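Local coordinates for decaprenyl diphosphate synthase (Rhodobacter capsulatus, PDB 3MZV), which probably extends farnesyl diphosphate with isopentenyl diphosphate units, using magnesium, to make the long all-trans prenyl diphosphate needed for quinone side chains, at residues V96-Q101 and W112-S117; L131-D134 and V140-I143; E258-F263 and T286-L291. All blocks are in the same frame, centred on the assembly; numbering follows the deposited sequence. Where two conformers were deposited one is given.

Contact 1 (V96-Q101 and W112-S117); sequences VDESRQ and WDNKSS
Glu-98 meets Asn-114 through a chi1 that lies off the usual staggered positions and a bend at chi2 (96°), which swings its carboxylate toward the helix start although CB does not face that way. Glutamate suits the place because its longer chain can span from the loop to the helix. Asn-114 needs no such bend: its CB already faces the loop, CG lies anti to the carbonyl carbon, and its short amide side chain supplies an N-H. The two side chains cross at about a right angle. Asn-114 ND2 donates to Glu-98 OE2 at 3.0 Å, but the N-H...O angle of 122° makes this a weak bond, and the amide and carboxylate planes are turned 53° apart. Asp-97 closes the DDxxD sequence that marks the first aspartate-rich motif of trans-prenyltransferases, where such aspartates bind the magnesium of the allylic diphosphate in relatives. Next, Glu-98 is the C-prime residue of a Schellman motif that ends helix 74-96: its positive phi turns the chain and lets Ser-99 N bond to Asp-94 O. Asp-113 is the N-cap of helix 114-133. Its short side chain suits that place, because OD1 can curl back to Ser-116 N at 2.8 Å and also accept from Ser-116 OG at 2.7 Å, from opposite faces of the carboxylate plane. Glu-98 and Asn-114 also pack on Asn-114 of the second subunit, at the dimer interface.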
loop_
_atom_site.group_PDB
_atom_site.type_symbol
_atom_site.label_atom_id
_atom_site.label_comp_id
_atom_site.label_asym_id
_atom_site.label_seq_id
_atom_site.Cartn_x
_atom_site.Cartn_y
_atom_site.Cartn_z
ATOM N N VAL B 96 -4.925 7.218 -8.896
ATOM C CA VAL B 96 -6.253 7.666 -8.428
ATOM C C VAL B 96 -6.883 8.785 -9.317
ATOM O O VAL B 96 -7.988 8.596 -9.860
ATOM C CB VAL B 96 -6.195 8.039 -6.904
ATOM C CG1 VAL B 96 -7.387 8.852 -6.446
ATOM C CG2 VAL B 96 -6.083 6.754 -6.069
ATOM N N ASP B 97 -6.210 9.928 -9.484
ATOM C CA ASP B 97 -6.709 10.957 -10.450
ATOM C C ASP B 97 -6.144 10.813 -11.896
ATOM O O ASP B 97 -6.334 11.696 -12.748
ATOM C CB ASP B 97 -6.583 12.401 -9.890
ATOM C CG ASP B 97 -5.171 12.780 -9.488
ATOM O OD1 ASP B 97 -4.225 12.413 -10.204
ATOM O OD2 ASP B 97 -5.001 13.464 -8.453
ATOM N N GLU B 98 -5.513 9.663 -12.166
ATOM C CA GLU B 98 -4.974 9.295 -13.484
ATOM C C GLU B 98 -4.212 10.489 -14.120
ATOM O O GLU B 98 -4.597 11.025 -15.176
ATOM C CB GLU B 98 -6.085 8.669 -14.371
ATOM C CG GLU B 98 -6.140 7.097 -14.361
ATOM C CD GLU B 98 -7.170 6.438 -13.376
ATOM O OE1 GLU B 98 -8.062 7.145 -12.848
ATOM O OE2 GLU B 98 -7.097 5.190 -13.144
ATOM N N SER B 99 -3.131 10.908 -13.445
ATOM C CA SER B 99 -2.378 12.117 -13.818
ATOM C C SER B 99 -1.267 11.813 -14.815
ATOM O O SER B 99 -0.545 10.818 -14.675
ATOM C CB SER B 99 -1.780 12.798 -12.580
ATOM O OG SER B 99 -2.758 13.529 -11.872
ATOM N N ARG B 100 -1.121 12.695 -15.805
ATOM C CA ARG B 100 -0.169 12.479 -16.907
ATOM C C ARG B 100 1.246 13.003 -16.582
ATOM O O ARG B 100 2.245 12.426 -17.048
ATOM C CB ARG B 100 -0.708 13.114 -18.201
ATOM N N GLN B 101 1.327 14.077 -15.789
ATOM C CA GLN B 101 2.610 14.678 -15.402
ATOM C C GLN B 101 2.768 14.898 -13.893
ATOM O O GLN B 101 1.806 15.152 -13.167
ATOM C CB GLN B 101 2.873 15.998 -16.178
ATOM C CG GLN B 101 2.255 17.315 -15.622
ATOM C CD GLN B 101 2.804 18.573 -16.343
ATOM O OE1 GLN B 101 2.356 19.708 -16.020
ATOM N NE2 GLN B 101 3.682 18.419 -17.234
ATOM N N TRP B 112 4.422 3.872 -17.817
ATOM C CA TRP B 112 4.245 2.415 -17.762
ATOM C C TRP B 112 2.749 2.056 -17.826
ATOM O O TRP B 112 2.166 2.034 -18.915
ATOM C CB TRP B 112 4.915 1.837 -16.504
ATOM C CG TRP B 112 6.413 1.864 -16.533
ATOM C CD1 TRP B 112 7.234 0.935 -17.092
ATOM C CD2 TRP B 112 7.264 2.870 -15.973
ATOM N NE1 TRP B 112 8.549 1.291 -16.914
ATOM C CE2 TRP B 112 8.597 2.481 -16.236
ATOM C CE3 TRP B 112 7.033 4.065 -15.281
ATOM C CZ2 TRP B 112 9.701 3.247 -15.827
ATOM C CZ3 TRP B 112 8.127 4.831 -14.870
ATOM C CH2 TRP B 112 9.446 4.413 -15.145
ATOM N N ASP B 113 2.146 1.764 -16.667
ATOM C CA ASP B 113 0.698 1.583 -16.530
ATOM C C ASP B 113 0.270 1.750 -15.056
ATOM O O ASP B 113 1.123 1.872 -14.145
ATOM C CB ASP B 113 0.233 0.233 -17.115
ATOM C CG ASP B 113 1.030 -0.971 -16.594
ATOM O OD1 ASP B 113 1.514 -0.963 -15.446
ATOM O OD2 ASP B 113 1.146 -1.963 -17.343
ATOM N N ASN B 114 -1.044 1.809 -14.834
ATOM C CA ASN B 114 -1.602 2.000 -13.494
ATOM C C ASN B 114 -1.181 0.886 -12.579
ATOM O O ASN B 114 -0.801 1.129 -11.437
ATOM C CB ASN B 114 -3.128 2.029 -13.529
ATOM C CG ASN B 114 -3.683 3.379 -13.902
ATOM O OD1 ASN B 114 -2.998 4.397 -13.855
ATOM N ND2 ASN B 114 -4.960 3.396 -14.247
ATOM N N LYS B 115 -1.264 -0.337 -13.087
ATOM C CA LYS B 115 -0.894 -1.508 -12.314
ATOM C C LYS B 115 0.544 -1.375 -11.824
ATOM O O LYS B 115 0.832 -1.782 -10.696
ATOM C CB LYS B 115 -1.081 -2.794 -13.114
ATOM N N SER B 116 1.430 -0.788 -12.643
ATOM C CA SER B 116 2.850 -0.633 -12.258
ATOM C C SER B 116 3.037 0.359 -11.141
ATOM O O SER B 116 3.709 0.063 -10.171
ATOM C CB SER B 116 3.742 -0.241 -13.443
ATOM O OG SER B 116 3.925 -1.348 -14.316
ATOM N N SER B 117 2.458 1.536 -11.273
ATOM C CA SER B 117 2.532 2.487 -10.222
ATOM C C SER B 117 1.880 1.989 -8.903
ATOM O O SER B 117 2.364 2.315 -7.808
ATOM C CB SER B 117 1.914 3.793 -10.664
ATOM O OG SER B 117 2.578 4.242 -11.844
#

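Contact 2 (L131-D134 and V140-I143); sequences LMTD and VMEI
Met-132 and Met-141 lie near the closed end of an alpha-alpha hairpin, where the end of helix 114-133 and the start of helix 138-161, in the all-helical prenyl synthase fold, come within 6.6 Å between the CA atoms of these two residues. Across the contact only apolar groups meet, and the four side chains that touch are all buried. Two methionines suit it because their slender, unbranched chains lie alongside each other, running in opposite senses: Met-132 CB rests on Met-141 CG at 3.9 Å. All three torsions of Met-132 are near -60°, which coils the chain back and lays its CE against Val-140 CG2 at 3.6 Å, crossing that valine at about a right angle. Met-132 was modelled in two conformers, however, so the position of this methyl, and its contact, are less certain. Leu-78 of helix 74-96 touches both Met-132 and Val-140, and Met-141 packs on its own copy in the second subunit. The hydroxyl of Thr-133 turns to its own helix, where OG1 hydrogen-bonds to Gln-130 O; the threonine thus offers its methyl to the neighbouring helix. Met-141 reaches it with an extended chi2 and a bend at chi3 (68°). Its sulfur SD passes 4.1 Å from Thr-133 CA, and its CE presses on Thr-133 CG2 at 3.4 Å, tighter than usual for two carbons.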
loop_
_atom_site.group_PDB
_atom_site.type_symbol
_atom_site.label_atom_id
_atom_site.label_comp_id
_atom_site.label_asym_id
_atom_site.label_seq_id
_atom_site.Cartn_x
_atom_site.Cartn_y
_atom_site.Cartn_z
ATOM N N LEU B 131 12.116 -2.545 6.726
ATOM C CA LEU B 131 13.238 -1.753 7.193
ATOM C C LEU B 131 13.060 -1.284 8.651
ATOM O O LEU B 131 14.004 -1.404 9.451
ATOM C CB LEU B 131 13.401 -0.553 6.273
ATOM C CG LEU B 131 14.451 0.507 6.638
ATOM C CD1 LEU B 131 15.818 -0.119 6.790
ATOM C CD2 LEU B 131 14.473 1.585 5.610
ATOM N N MET B 132 11.840 -0.829 8.998
ATOM C CA MET B 132 11.578 -0.334 10.345
ATOM C C MET B 132 11.813 -1.352 11.442
ATOM O O MET B 132 12.161 -0.963 12.552
ATOM C CB MET B 132 10.166 0.199 10.435
ATOM C CG MET B 132 10.014 1.501 9.766
ATOM S SD MET B 132 11.192 2.655 10.400
ATOM C CE MET B 132 10.628 2.567 12.103
ATOM N N THR B 133 11.646 -2.632 11.128
ATOM C CA THR B 133 11.846 -3.702 12.086
ATOM C C THR B 133 13.319 -3.806 12.547
ATOM O O THR B 133 13.590 -4.256 13.662
ATOM C CB THR B 133 11.349 -5.070 11.573
ATOM O OG1 THR B 133 12.196 -5.565 10.509
ATOM C CG2 THR B 133 9.907 -4.958 11.114
ATOM N N ASP B 134 14.246 -3.346 11.717
ATOM C CA ASP B 134 15.650 -3.271 12.123
ATOM C C ASP B 134 15.818 -2.342 13.357
ATOM O O ASP B 134 16.767 -2.491 14.106
ATOM C CB ASP B 134 16.521 -2.706 10.998
ATOM C CG ASP B 134 16.668 -3.643 9.826
ATOM O OD1 ASP B 134 16.140 -4.747 9.888
ATOM O OD2 ASP B 134 17.310 -3.226 8.830
ATOM N N VAL B 140 7.428 3.502 17.194
ATOM C CA VAL B 140 7.544 4.329 15.996
ATOM C C VAL B 140 6.907 3.621 14.784
ATOM O O VAL B 140 6.342 4.238 13.872
ATOM C CB VAL B 140 9.023 4.786 15.704
ATOM C CG1 VAL B 140 9.538 5.599 16.895
ATOM C CG2 VAL B 140 9.966 3.583 15.453
ATOM N N MET B 141 6.956 2.313 14.794
ATOM C CA MET B 141 6.304 1.540 13.778
ATOM C C MET B 141 4.800 1.722 13.822
ATOM O O MET B 141 4.181 1.867 12.783
ATOM C CB MET B 141 6.616 0.026 13.921
ATOM C CG MET B 141 8.074 -0.335 13.645
ATOM S SD MET B 141 8.427 -2.164 13.653
ATOM C CE MET B 141 7.547 -2.706 12.175
ATOM N N GLU B 142 4.202 1.648 15.013
ATOM C CA GLU B 142 2.791 1.866 15.140
ATOM C C GLU B 142 2.408 3.280 14.657
ATOM O O GLU B 142 1.404 3.457 13.989
ATOM C CB GLU B 142 2.352 1.643 16.617
ATOM C CG GLU B 142 0.846 1.699 16.898
ATOM C CD GLU B 142 0.175 3.090 16.917
ATOM O OE1 GLU B 142 0.829 4.112 17.163
ATOM O OE2 GLU B 142 -1.050 3.122 16.683
ATOM N N ILE B 143 3.219 4.267 14.992
ATOM C CA ILE B 143 2.974 5.646 14.578
ATOM C C ILE B 143 2.998 5.817 13.062
ATOM O O ILE B 143 2.139 6.478 12.499
ATOM C CB ILE B 143 4.025 6.572 15.235
ATOM C CG1 ILE B 143 3.650 6.724 16.735
ATOM C CG2 ILE B 143 4.135 7.948 14.505
ATOM C CD1 ILE B 143 4.603 7.523 17.624
#

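Contact 3 (E258-F263 and T286-L291); sequences EAERAF and TKHGTL
A Schellman motif ending helix 277-287 carries the basic half of this surface contact, with Lys-287 and His-288 just ahead of Gly-289, where a positive phi turns the chain. Both side chains converge on one acid, Glu-260, in the first turn of helix 258-270. The glutamate chain, extended beyond CG, points straight at the two basic side chains, which reach out to meet it, so each carboxylate oxygen takes one of them. His-288 NE2 donates to Glu-260 OE1 at 2.6 Å with an N-H...O angle of 169°. That oxygen lies at the ring edge, only 4° out of the imidazole plane, and accepts through its syn lone pair, while the carboxylate is turned 66° from the ring. Lys-287 is straight until chi4, whose bend brings NZ to Glu-260 OE2 in a salt bridge; the modelled distance of 2.5 Å is suspiciously short, so its exact length is doubtful. If both hold, with one partner on each oxygen, they would limit rotation of the carboxylate. An acid near a helix start and basic groups near a helix end would also be expected to suit the two helix dipoles, and the carboxylate would tend to favour a protonated imidazole. Around the contact, Glu-260 packs on Leu-284 of helix 277-287 and His-288 on Leu-255, while beyond Gly-289 helix 290-308 begins with Thr-290, whose OG1 bonds to Pro-248 O at the start of helix 247-254.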
loop_
_atom_site.group_PDB
_atom_site.type_symbol
_atom_site.label_atom_id
_atom_site.label_comp_id
_atom_site.label_asym_id
_atom_site.label_seq_id
_atom_site.Cartn_x
_atom_site.Cartn_y
_atom_site.Cartn_z
ATOM N N GLU B 258 -27.874 33.980 -3.436
ATOM C CA GLU B 258 -28.573 33.009 -4.260
ATOM C C GLU B 258 -27.916 32.878 -5.644
ATOM O O GLU B 258 -27.709 31.791 -6.121
ATOM C CB GLU B 258 -30.029 33.482 -4.377
ATOM C CG GLU B 258 -31.031 32.613 -5.044
ATOM C CD GLU B 258 -32.391 33.384 -5.211
ATOM O OE1 GLU B 258 -32.855 34.046 -4.242
ATOM O OE2 GLU B 258 -32.982 33.357 -6.318
ATOM N N ALA B 259 -27.635 33.992 -6.320
ATOM C CA ALA B 259 -27.056 33.886 -7.694
ATOM C C ALA B 259 -25.624 33.344 -7.689
ATOM O O ALA B 259 -25.225 32.603 -8.598
ATOM C CB ALA B 259 -27.119 35.236 -8.408
ATOM N N GLU B 260 -24.827 33.738 -6.695
ATOM C CA GLU B 260 -23.463 33.199 -6.573
ATOM C C GLU B 260 -23.452 31.727 -6.305
ATOM O O GLU B 260 -22.616 31.013 -6.865
ATOM C CB GLU B 260 -22.611 33.929 -5.530
ATOM C CG GLU B 260 -22.276 35.345 -5.897
ATOM C CD GLU B 260 -21.438 36.151 -4.807
ATOM O OE1 GLU B 260 -21.002 35.581 -3.820
ATOM O OE2 GLU B 260 -21.234 37.385 -4.974
ATOM N N ARG B 261 -24.378 31.272 -5.457
ATOM C CA ARG B 261 -24.504 29.857 -5.145
ATOM C C ARG B 261 -24.789 29.076 -6.410
ATOM O O ARG B 261 -24.247 27.991 -6.594
ATOM C CB ARG B 261 -25.607 29.638 -4.118
ATOM C CG ARG B 261 -25.522 28.356 -3.361
ATOM C CD ARG B 261 -26.480 28.356 -2.112
ATOM N NE ARG B 261 -26.747 29.695 -1.555
ATOM C CZ ARG B 261 -27.927 30.345 -1.590
ATOM N NH1 ARG B 261 -29.021 29.805 -2.131
ATOM N NH2 ARG B 261 -28.023 31.562 -1.049
ATOM N N ALA B 262 -25.644 29.609 -7.287
ATOM C CA ALA B 262 -25.907 28.974 -8.567
ATOM C C ALA B 262 -24.637 28.834 -9.424
ATOM O O ALA B 262 -24.439 27.815 -10.080
ATOM C CB ALA B 262 -27.054 29.697 -9.346
ATOM N N PHE B 263 -23.783 29.846 -9.424
ATOM C CA PHE B 263 -22.480 29.734 -10.088
ATOM C C PHE B 263 -21.649 28.602 -9.488
ATOM O O PHE B 263 -21.152 27.746 -10.211
ATOM C CB PHE B 263 -21.675 31.011 -9.941
ATOM C CG PHE B 263 -20.233 30.868 -10.323
ATOM C CD1 PHE B 263 -19.867 30.790 -11.663
ATOM C CD2 PHE B 263 -19.266 30.712 -9.364
ATOM C CE1 PHE B 263 -18.547 30.631 -12.017
ATOM C CE2 PHE B 263 -17.922 30.577 -9.714
ATOM C CZ PHE B 263 -17.567 30.534 -11.053
ATOM N N THR B 286 -11.975 37.087 -4.512
ATOM C CA THR B 286 -11.416 38.388 -4.239
ATOM C C THR B 286 -12.464 39.334 -3.614
ATOM O O THR B 286 -12.212 39.955 -2.593
ATOM C CB THR B 286 -10.811 39.026 -5.515
ATOM O OG1 THR B 286 -9.693 38.234 -5.929
ATOM C CG2 THR B 286 -10.301 40.443 -5.224
ATOM N N LYS B 287 -13.649 39.373 -4.196
ATOM C CA LYS B 287 -14.782 40.156 -3.634
ATOM C C LYS B 287 -15.030 39.835 -2.175
ATOM O O LYS B 287 -15.196 40.741 -1.370
ATOM C CB LYS B 287 -16.039 39.866 -4.484
ATOM C CG LYS B 287 -17.420 40.353 -3.985
ATOM C CD LYS B 287 -18.488 39.837 -4.986
ATOM C CE LYS B 287 -19.828 40.494 -4.787
ATOM N NZ LYS B 287 -20.714 39.601 -4.041
ATOM N N HIS B 288 -15.019 38.541 -1.831
ATOM C CA HIS B 288 -15.277 38.052 -0.472
ATOM C C HIS B 288 -14.064 37.937 0.476
ATOM O O HIS B 288 -14.210 37.533 1.621
ATOM C CB HIS B 288 -15.997 36.708 -0.558
ATOM C CG HIS B 288 -17.378 36.814 -1.085
ATOM N ND1 HIS B 288 -18.317 37.665 -0.524
ATOM C CD2 HIS B 288 -18.003 36.171 -2.105
ATOM C CE1 HIS B 288 -19.455 37.542 -1.185
ATOM N NE2 HIS B 288 -19.294 36.638 -2.142
ATOM N N GLY B 289 -12.892 38.338 -0.007
ATOM C CA GLY B 289 -11.703 38.346 0.760
ATOM C C GLY B 289 -11.163 36.956 1.106
ATOM O O GLY B 289 -10.389 36.817 2.026
ATOM N N THR B 290 -11.555 35.936 0.352
ATOM C CA THR B 290 -11.237 34.568 0.749
ATOM C C THR B 290 -9.805 34.083 0.433
ATOM O O THR B 290 -9.325 33.134 1.048
ATOM C CB THR B 290 -12.237 33.539 0.212
ATOM O OG1 THR B 290 -11.965 33.232 -1.147
ATOM C CG2 THR B 290 -13.664 34.016 0.361
ATOM N N LEU B 291 -9.152 34.718 -0.508
ATOM C CA LEU B 291 -7.738 34.405 -0.802
ATOM C C LEU B 291 -6.843 35.006 0.299
ATOM O O LEU B 291 -5.992 34.335 0.850
ATOM C CB LEU B 291 -7.387 34.874 -2.204
ATOM C CG LEU B 291 -8.110 34.017 -3.275
ATOM C CD1 LEU B 291 -7.943 34.682 -4.642
ATOM C CD2 LEU B 291 -7.545 32.578 -3.283
#

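Contacts 1 and 2 share helix 114-133: the first lies at its start and the second at its end, with centres 28 Å apart and nearest atoms about 18 Å apart. Both touch the second subunit, whereas no other chain of the assembly reaches contact 3. Contact 3, the charged pairing between later helices, has its centre 47 Å from that of contact 2, on the opposite side of the chain's centre, and 35 Å from that of contact 1. Only contact 1 includes part of the first aspartate-rich motif, probably a magnesium site as in relatives. The contacts follow in series along the chain, contact 1 beside the dimer interface and contact 3 well apart from it.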